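Local coordinates for protein (alpha-2u-globulin) (Rattus norvegicus, PDB 2A2U) that probably binds and carries small hydrophobic ligands in the cavity of a lipocalin beta-barrel, and forms a complex with an inducer of hyaline droplets, at residues I111-H123 and L135-I149. Sequence-based numbering, arbitrary orientation.
Sequences ILKTDYDRYVMFH and LMVLYGRTKDLSSDI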
loop_
_atom_site.group_PDB
_atom_site.type_symbol
_atom_site.label_atom_id
_atom_site.label_comp_id
_atom_site.label_asym_id
_atom_site.label_seq_id
_atom_site.Cartn_x
_atom_site.Cartn_y
_atom_site.Cartn_z
ATOM N N ILE A 111 22.405 -3.121 3.281
ATOM C CA ILE A 111 23.398 -2.239 2.690
ATOM C C ILE A 111 24.731 -2.870 3.018
ATOM O O ILE A 111 25.208 -2.813 4.149
ATOM C CB ILE A 111 23.278 -0.826 3.267
ATOM C CG1 ILE A 111 21.889 -0.278 2.932
ATOM C CG2 ILE A 111 24.345 0.074 2.689
ATOM C CD1 ILE A 111 21.535 1.011 3.613
ATOM N N LEU A 112 25.283 -3.540 2.021
ATOM C CA LEU A 112 26.531 -4.262 2.150
ATOM C C LEU A 112 27.748 -3.378 2.377
ATOM O O LEU A 112 28.512 -3.613 3.314
ATOM C CB LEU A 112 26.737 -5.133 0.914
ATOM C CG LEU A 112 27.342 -6.510 1.136
ATOM C CD1 LEU A 112 26.496 -7.271 2.133
ATOM C CD2 LEU A 112 27.402 -7.256 -0.180
ATOM N N LYS A 113 27.935 -2.376 1.519
ATOM C CA LYS A 113 29.078 -1.470 1.626
ATOM C C LYS A 113 28.792 -0.138 0.936
ATOM O O LYS A 113 28.171 -0.105 -0.119
ATOM C CB LYS A 113 30.327 -2.128 1.024
ATOM C CG LYS A 113 31.610 -1.332 1.195
ATOM C CD LYS A 113 32.822 -2.105 0.686
ATOM C CE LYS A 113 33.257 -3.195 1.660
ATOM N NZ LYS A 113 33.831 -2.641 2.928
ATOM N N THR A 114 29.230 0.956 1.547
ATOM C CA THR A 114 29.022 2.281 0.973
ATOM C C THR A 114 30.089 3.251 1.462
ATOM O O THR A 114 30.623 3.089 2.557
ATOM C CB THR A 114 27.627 2.851 1.343
ATOM O OG1 THR A 114 27.351 4.012 0.552
ATOM C CG2 THR A 114 27.579 3.259 2.802
ATOM N N ASP A 115 30.448 4.206 0.611
ATOM C CA ASP A 115 31.419 5.229 0.964
ATOM C C ASP A 115 30.670 6.561 0.938
ATOM O O ASP A 115 31.248 7.627 1.086
ATOM C CB ASP A 115 32.615 5.196 0.007
ATOM C CG ASP A 115 32.381 5.946 -1.281
ATOM O OD1 ASP A 115 31.236 5.977 -1.767
ATOM O OD2 ASP A 115 33.365 6.491 -1.820
ATOM N N TYR A 116 29.362 6.447 0.724
ATOM C CA TYR A 116 28.400 7.543 0.682
ATOM C C TYR A 116 28.299 8.427 -0.557
ATOM O O TYR A 116 27.208 8.600 -1.108
ATOM C CB TYR A 116 28.498 8.405 1.937
ATOM C CG TYR A 116 28.195 7.662 3.214
ATOM C CD1 TYR A 116 26.901 7.245 3.521
ATOM C CD2 TYR A 116 29.207 7.379 4.122
ATOM C CE1 TYR A 116 26.631 6.577 4.714
ATOM C CE2 TYR A 116 28.946 6.718 5.300
ATOM C CZ TYR A 116 27.670 6.319 5.590
ATOM O OH TYR A 116 27.463 5.698 6.784
ATOM N N ASP A 117 29.413 8.999 -0.998
ATOM C CA ASP A 117 29.369 9.882 -2.166
ATOM C C ASP A 117 29.848 9.308 -3.481
ATOM O O ASP A 117 30.054 10.040 -4.448
ATOM C CB ASP A 117 30.038 11.231 -1.883
ATOM C CG ASP A 117 31.326 11.091 -1.127
ATOM O OD1 ASP A 117 32.201 10.315 -1.568
ATOM O OD2 ASP A 117 31.469 11.760 -0.084
ATOM N N ARG A 118 30.010 7.997 -3.528
ATOM C CA ARG A 118 30.427 7.364 -4.761
ATOM C C ARG A 118 29.605 6.134 -5.074
ATOM O O ARG A 118 28.890 6.097 -6.074
ATOM C CB ARG A 118 31.901 6.983 -4.717
ATOM C CG ARG A 118 32.837 8.102 -5.082
ATOM C CD ARG A 118 34.200 7.555 -5.437
ATOM N NE ARG A 118 34.804 6.815 -4.330
ATOM C CZ ARG A 118 35.663 5.812 -4.483
ATOM N NH1 ARG A 118 36.027 5.422 -5.700
ATOM N NH2 ARG A 118 36.154 5.193 -3.415
ATOM N N TYR A 119 29.683 5.140 -4.192
ATOM C CA TYR A 119 28.978 3.889 -4.400
ATOM C C TYR A 119 28.176 3.372 -3.202
ATOM O O TYR A 119 28.301 3.857 -2.073
ATOM C CB TYR A 119 29.982 2.810 -4.830
ATOM C CG TYR A 119 30.936 2.401 -3.725
ATOM C CD1 TYR A 119 32.060 3.163 -3.429
ATOM C CD2 TYR A 119 30.682 1.273 -2.941
ATOM C CE1 TYR A 119 32.908 2.813 -2.375
ATOM C CE2 TYR A 119 31.519 0.917 -1.889
ATOM C CZ TYR A 119 32.627 1.689 -1.605
ATOM O OH TYR A 119 33.440 1.360 -0.542
ATOM N N VAL A 120 27.329 2.389 -3.492
ATOM C CA VAL A 120 26.525 1.701 -2.493
ATOM C C VAL A 120 26.200 0.331 -3.060
ATOM O O VAL A 120 25.749 0.204 -4.194
ATOM C CB VAL A 120 25.232 2.459 -2.083
ATOM C CG1 VAL A 120 24.242 2.553 -3.233
ATOM C CG2 VAL A 120 24.601 1.765 -0.895
ATOM N N MET A 121 26.558 -0.698 -2.306
ATOM C CA MET A 121 26.324 -2.072 -2.715
ATOM C C MET A 121 25.216 -2.652 -1.840
ATOM O O MET A 121 25.288 -2.613 -0.607
ATOM C CB MET A 121 27.612 -2.893 -2.571
ATOM C CG MET A 121 28.834 -2.221 -3.179
ATOM S SD MET A 121 30.334 -3.184 -3.058
ATOM C CE MET A 121 31.362 -2.341 -4.231
ATOM N N PHE A 122 24.153 -3.114 -2.486
ATOM C CA PHE A 122 23.032 -3.705 -1.774
ATOM C C PHE A 122 23.045 -5.197 -2.040
ATOM O O PHE A 122 23.472 -5.644 -3.098
ATOM C CB PHE A 122 21.705 -3.148 -2.290
ATOM C CG PHE A 122 21.421 -1.726 -1.889
ATOM C CD1 PHE A 122 20.814 -1.449 -0.677
ATOM C CD2 PHE A 122 21.677 -0.676 -2.765
ATOM C CE1 PHE A 122 20.460 -0.156 -0.345
ATOM C CE2 PHE A 122 21.329 0.619 -2.441
ATOM C CZ PHE A 122 20.718 0.881 -1.231
ATOM N N HIS A 123 22.580 -5.964 -1.065
ATOM C CA HIS A 123 22.482 -7.409 -1.203
ATOM C C HIS A 123 21.028 -7.762 -0.909
ATOM O O HIS A 123 20.513 -7.462 0.166
ATOM C CB HIS A 123 23.404 -8.120 -0.223
ATOM C CG HIS A 123 23.247 -9.607 -0.239
ATOM N ND1 HIS A 123 22.635 -10.298 0.776
ATOM C CD2 HIS A 123 23.567 -10.523 -1.184
ATOM C CE1 HIS A 123 22.573 -11.579 0.463
ATOM N NE2 HIS A 123 23.135 -11.741 -0.728
ATOM N N LEU A 135 20.453 -11.419 -5.112
ATOM C CA LEU A 135 20.630 -10.333 -6.062
ATOM C C LEU A 135 21.574 -9.319 -5.430
ATOM O O LEU A 135 21.422 -8.986 -4.265
ATOM C CB LEU A 135 19.305 -9.643 -6.351
ATOM C CG LEU A 135 19.498 -8.440 -7.266
ATOM C CD1 LEU A 135 19.744 -8.920 -8.670
ATOM C CD2 LEU A 135 18.280 -7.581 -7.243
ATOM N N MET A 136 22.557 -8.848 -6.188
ATOM C CA MET A 136 23.492 -7.855 -5.680
ATOM C C MET A 136 23.622 -6.718 -6.664
ATOM O O MET A 136 23.735 -6.939 -7.860
ATOM C CB MET A 136 24.846 -8.482 -5.372
ATOM C CG MET A 136 24.870 -9.093 -4.004
ATOM S SD MET A 136 26.419 -9.809 -3.571
ATOM C CE MET A 136 27.384 -8.373 -3.269
ATOM N N VAL A 137 23.542 -5.494 -6.168
ATOM C CA VAL A 137 23.645 -4.339 -7.046
ATOM C C VAL A 137 24.627 -3.298 -6.554
ATOM O O VAL A 137 24.853 -3.147 -5.346
ATOM C CB VAL A 137 22.276 -3.654 -7.253
ATOM C CG1 VAL A 137 21.358 -4.540 -8.048
ATOM C CG2 VAL A 137 21.643 -3.353 -5.922
ATOM N N LEU A 138 25.231 -2.609 -7.519
ATOM C CA LEU A 138 26.175 -1.539 -7.250
ATOM C C LEU A 138 25.576 -0.275 -7.842
ATOM O O LEU A 138 25.221 -0.257 -9.016
ATOM C CB LEU A 138 27.530 -1.827 -7.906
ATOM C CG LEU A 138 28.582 -0.716 -7.876
ATOM C CD1 LEU A 138 28.920 -0.384 -6.444
ATOM C CD2 LEU A 138 29.825 -1.159 -8.618
ATOM N N TYR A 139 25.381 0.739 -7.002
ATOM C CA TYR A 139 24.848 2.025 -7.444
ATOM C C TYR A 139 25.941 3.058 -7.299
ATOM O O TYR A 139 26.730 3.003 -6.352
ATOM C CB TYR A 139 23.668 2.468 -6.584
ATOM C CG TYR A 139 22.438 1.636 -6.766
ATOM C CD1 TYR A 139 22.146 1.070 -7.995
ATOM C CD2 TYR A 139 21.568 1.408 -5.706
ATOM C CE1 TYR A 139 21.022 0.298 -8.171
ATOM C CE2 TYR A 139 20.439 0.635 -5.869
ATOM C CZ TYR A 139 20.174 0.084 -7.103
ATOM O OH TYR A 139 19.061 -0.693 -7.293
ATOM N N GLY A 140 25.982 3.998 -8.233
ATOM C CA GLY A 140 26.980 5.043 -8.173
ATOM C C GLY A 140 26.270 6.366 -8.237
ATOM O O GLY A 140 25.169 6.420 -8.771
ATOM N N ARG A 141 26.858 7.416 -7.668
ATOM C CA ARG A 141 26.237 8.741 -7.712
ATOM C C ARG A 141 26.451 9.351 -9.100
ATOM O O ARG A 141 25.837 10.361 -9.458
ATOM C CB ARG A 141 26.820 9.650 -6.638
ATOM C CG ARG A 141 26.856 9.000 -5.286
ATOM C CD ARG A 141 26.531 9.970 -4.183
ATOM N NE ARG A 141 25.107 10.258 -4.107
ATOM C CZ ARG A 141 24.423 10.344 -2.969
ATOM N NH1 ARG A 141 25.022 10.159 -1.799
ATOM N NH2 ARG A 141 23.131 10.641 -3.002
ATOM N N THR A 142 27.302 8.685 -9.879
ATOM C CA THR A 142 27.647 9.075 -11.241
ATOM C C THR A 142 27.180 8.004 -12.213
ATOM O O THR A 142 26.990 6.859 -11.815
ATOM C CB THR A 142 29.167 9.253 -11.382
ATOM O OG1 THR A 142 29.851 8.164 -10.748
ATOM C CG2 THR A 142 29.596 10.537 -10.725
ATOM N N LYS A 143 27.006 8.375 -13.481
ATOM C CA LYS A 143 26.548 7.443 -14.511
ATOM C C LYS A 143 27.422 6.207 -14.652
ATOM O O LYS A 143 26.975 5.179 -15.148
ATOM C CB LYS A 143 26.383 8.148 -15.857
ATOM C CG LYS A 143 25.000 8.739 -16.062
ATOM C CD LYS A 143 24.926 9.542 -17.351
ATOM C CE LYS A 143 23.520 10.074 -17.599
ATOM N NZ LYS A 143 23.488 11.124 -18.664
ATOM N N ASP A 144 28.668 6.305 -14.210
ATOM C CA ASP A 144 29.576 5.168 -14.260
ATOM C C ASP A 144 30.544 5.271 -13.083
ATOM O O ASP A 144 30.634 6.307 -12.432
ATOM C CB ASP A 144 30.332 5.103 -15.592
ATOM C CG ASP A 144 31.002 3.747 -15.827
ATOM O OD1 ASP A 144 30.709 2.786 -15.094
ATOM O OD2 ASP A 144 31.821 3.632 -16.760
ATOM N N LEU A 145 31.227 4.180 -12.776
ATOM C CA LEU A 145 32.152 4.176 -11.665
ATOM C C LEU A 145 33.508 3.621 -12.022
ATOM O O LEU A 145 33.685 2.972 -13.054
ATOM C CB LEU A 145 31.585 3.366 -10.500
ATOM C CG LEU A 145 30.458 3.949 -9.664
ATOM C CD1 LEU A 145 29.922 2.836 -8.795
ATOM C CD2 LEU A 145 30.950 5.107 -8.819
ATOM N N SER A 146 34.434 3.847 -11.098
ATOM C CA SER A 146 35.816 3.409 -11.173
ATOM C C SER A 146 35.901 1.908 -11.448
ATOM O O SER A 146 35.111 1.117 -10.924
ATOM C CB SER A 146 36.490 3.760 -9.841
ATOM O OG SER A 146 37.730 3.110 -9.653
ATOM N N SER A 147 36.842 1.531 -12.307
ATOM C CA SER A 147 37.060 0.137 -12.659
ATOM C C SER A 147 37.429 -0.643 -11.404
ATOM O O SER A 147 37.233 -1.852 -11.325
ATOM C CB SER A 147 38.191 0.031 -13.677
ATOM O OG SER A 147 37.808 -0.779 -14.772
ATOM N N ASP A 148 37.969 0.077 -10.426
ATOM C CA ASP A 148 38.369 -0.492 -9.147
ATOM C C ASP A 148 37.134 -0.835 -8.331
ATOM O O ASP A 148 37.073 -1.897 -7.713
ATOM C CB ASP A 148 39.211 0.511 -8.357
ATOM C CG ASP A 148 40.384 1.033 -9.145
ATOM O OD1 ASP A 148 40.901 0.302 -10.015
ATOM O OD2 ASP A 148 40.790 2.183 -8.892
ATOM N N ILE A 149 36.155 0.070 -8.327
ATOM C CA ILE A 149 34.924 -0.146 -7.576
ATOM C C ILE A 149 34.216 -1.362 -8.144
ATOM O O ILE A 149 33.714 -2.205 -7.402
ATOM C CB ILE A 149 33.966 1.065 -7.665
ATOM C CG1 ILE A 149 34.694 2.357 -7.313
ATOM C CG2 ILE A 149 32.810 0.879 -6.708
ATOM C CD1 ILE A 149 35.359 2.326 -5.964
#
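F122 and Y139 meet rim to rim, CE2 of F122 lying 3.4 Å from CD2 of Y139. Their planes are inclined at 62°, and neither ring covers the face of the other. V120 CG1, set between the backbone N and the carbonyl carbon (chi1 66°), packs 3.4 Å from Y139 CB and lies near the plane of the ring, at its edge. F122 in turn rests its CB on CG2 of V137. These side chains share one side of the antiparallel hairpin of strands 119-128 and 131-140, where V120-Y139 and F122-V137 are the hydrogen-bonded pairs, each closed by two backbone bonds. In this lipocalin barrel that side faces inward, toward W38, M61 and I64 on other strands, whereas the reverse side is covered by helix 147-158. There L138 CD1 sits against both Y119 CB and M121 CG, the methionine running alongside the leucine. I149, at the start of the helix, crosses Y119 obliquely, its CG2 3.8 Å from Y119 CG. Its CD1 packs by the guanidinium of R118, which forms a salt bridge through NE with D115 and another through NH2 with E20. Toward the other end of the pairing, M136 CG touches the H123 ring at its edge, 3.4 Å from CD2, while H123 NE2 is hydrogen-bonded to Q134 OE1. Beyond G140, R141 N donates to R118 O (2.9 Å), and the R141 side chain bends at chi2 and chi3 past D117, bringing its NH1 to Y116 O in a 2.8 Å hydrogen bond that is rather bent (140° at the hydrogen) and tilted from the carbonyl plane. R141 NH2 hydrogen-bonds to N35 O, so the guanidinium bridges two backbone carbonyls; a leucine here would probably leave both carbonyls without their guanidinium N-H donors and the turn before Y119 less firmly held.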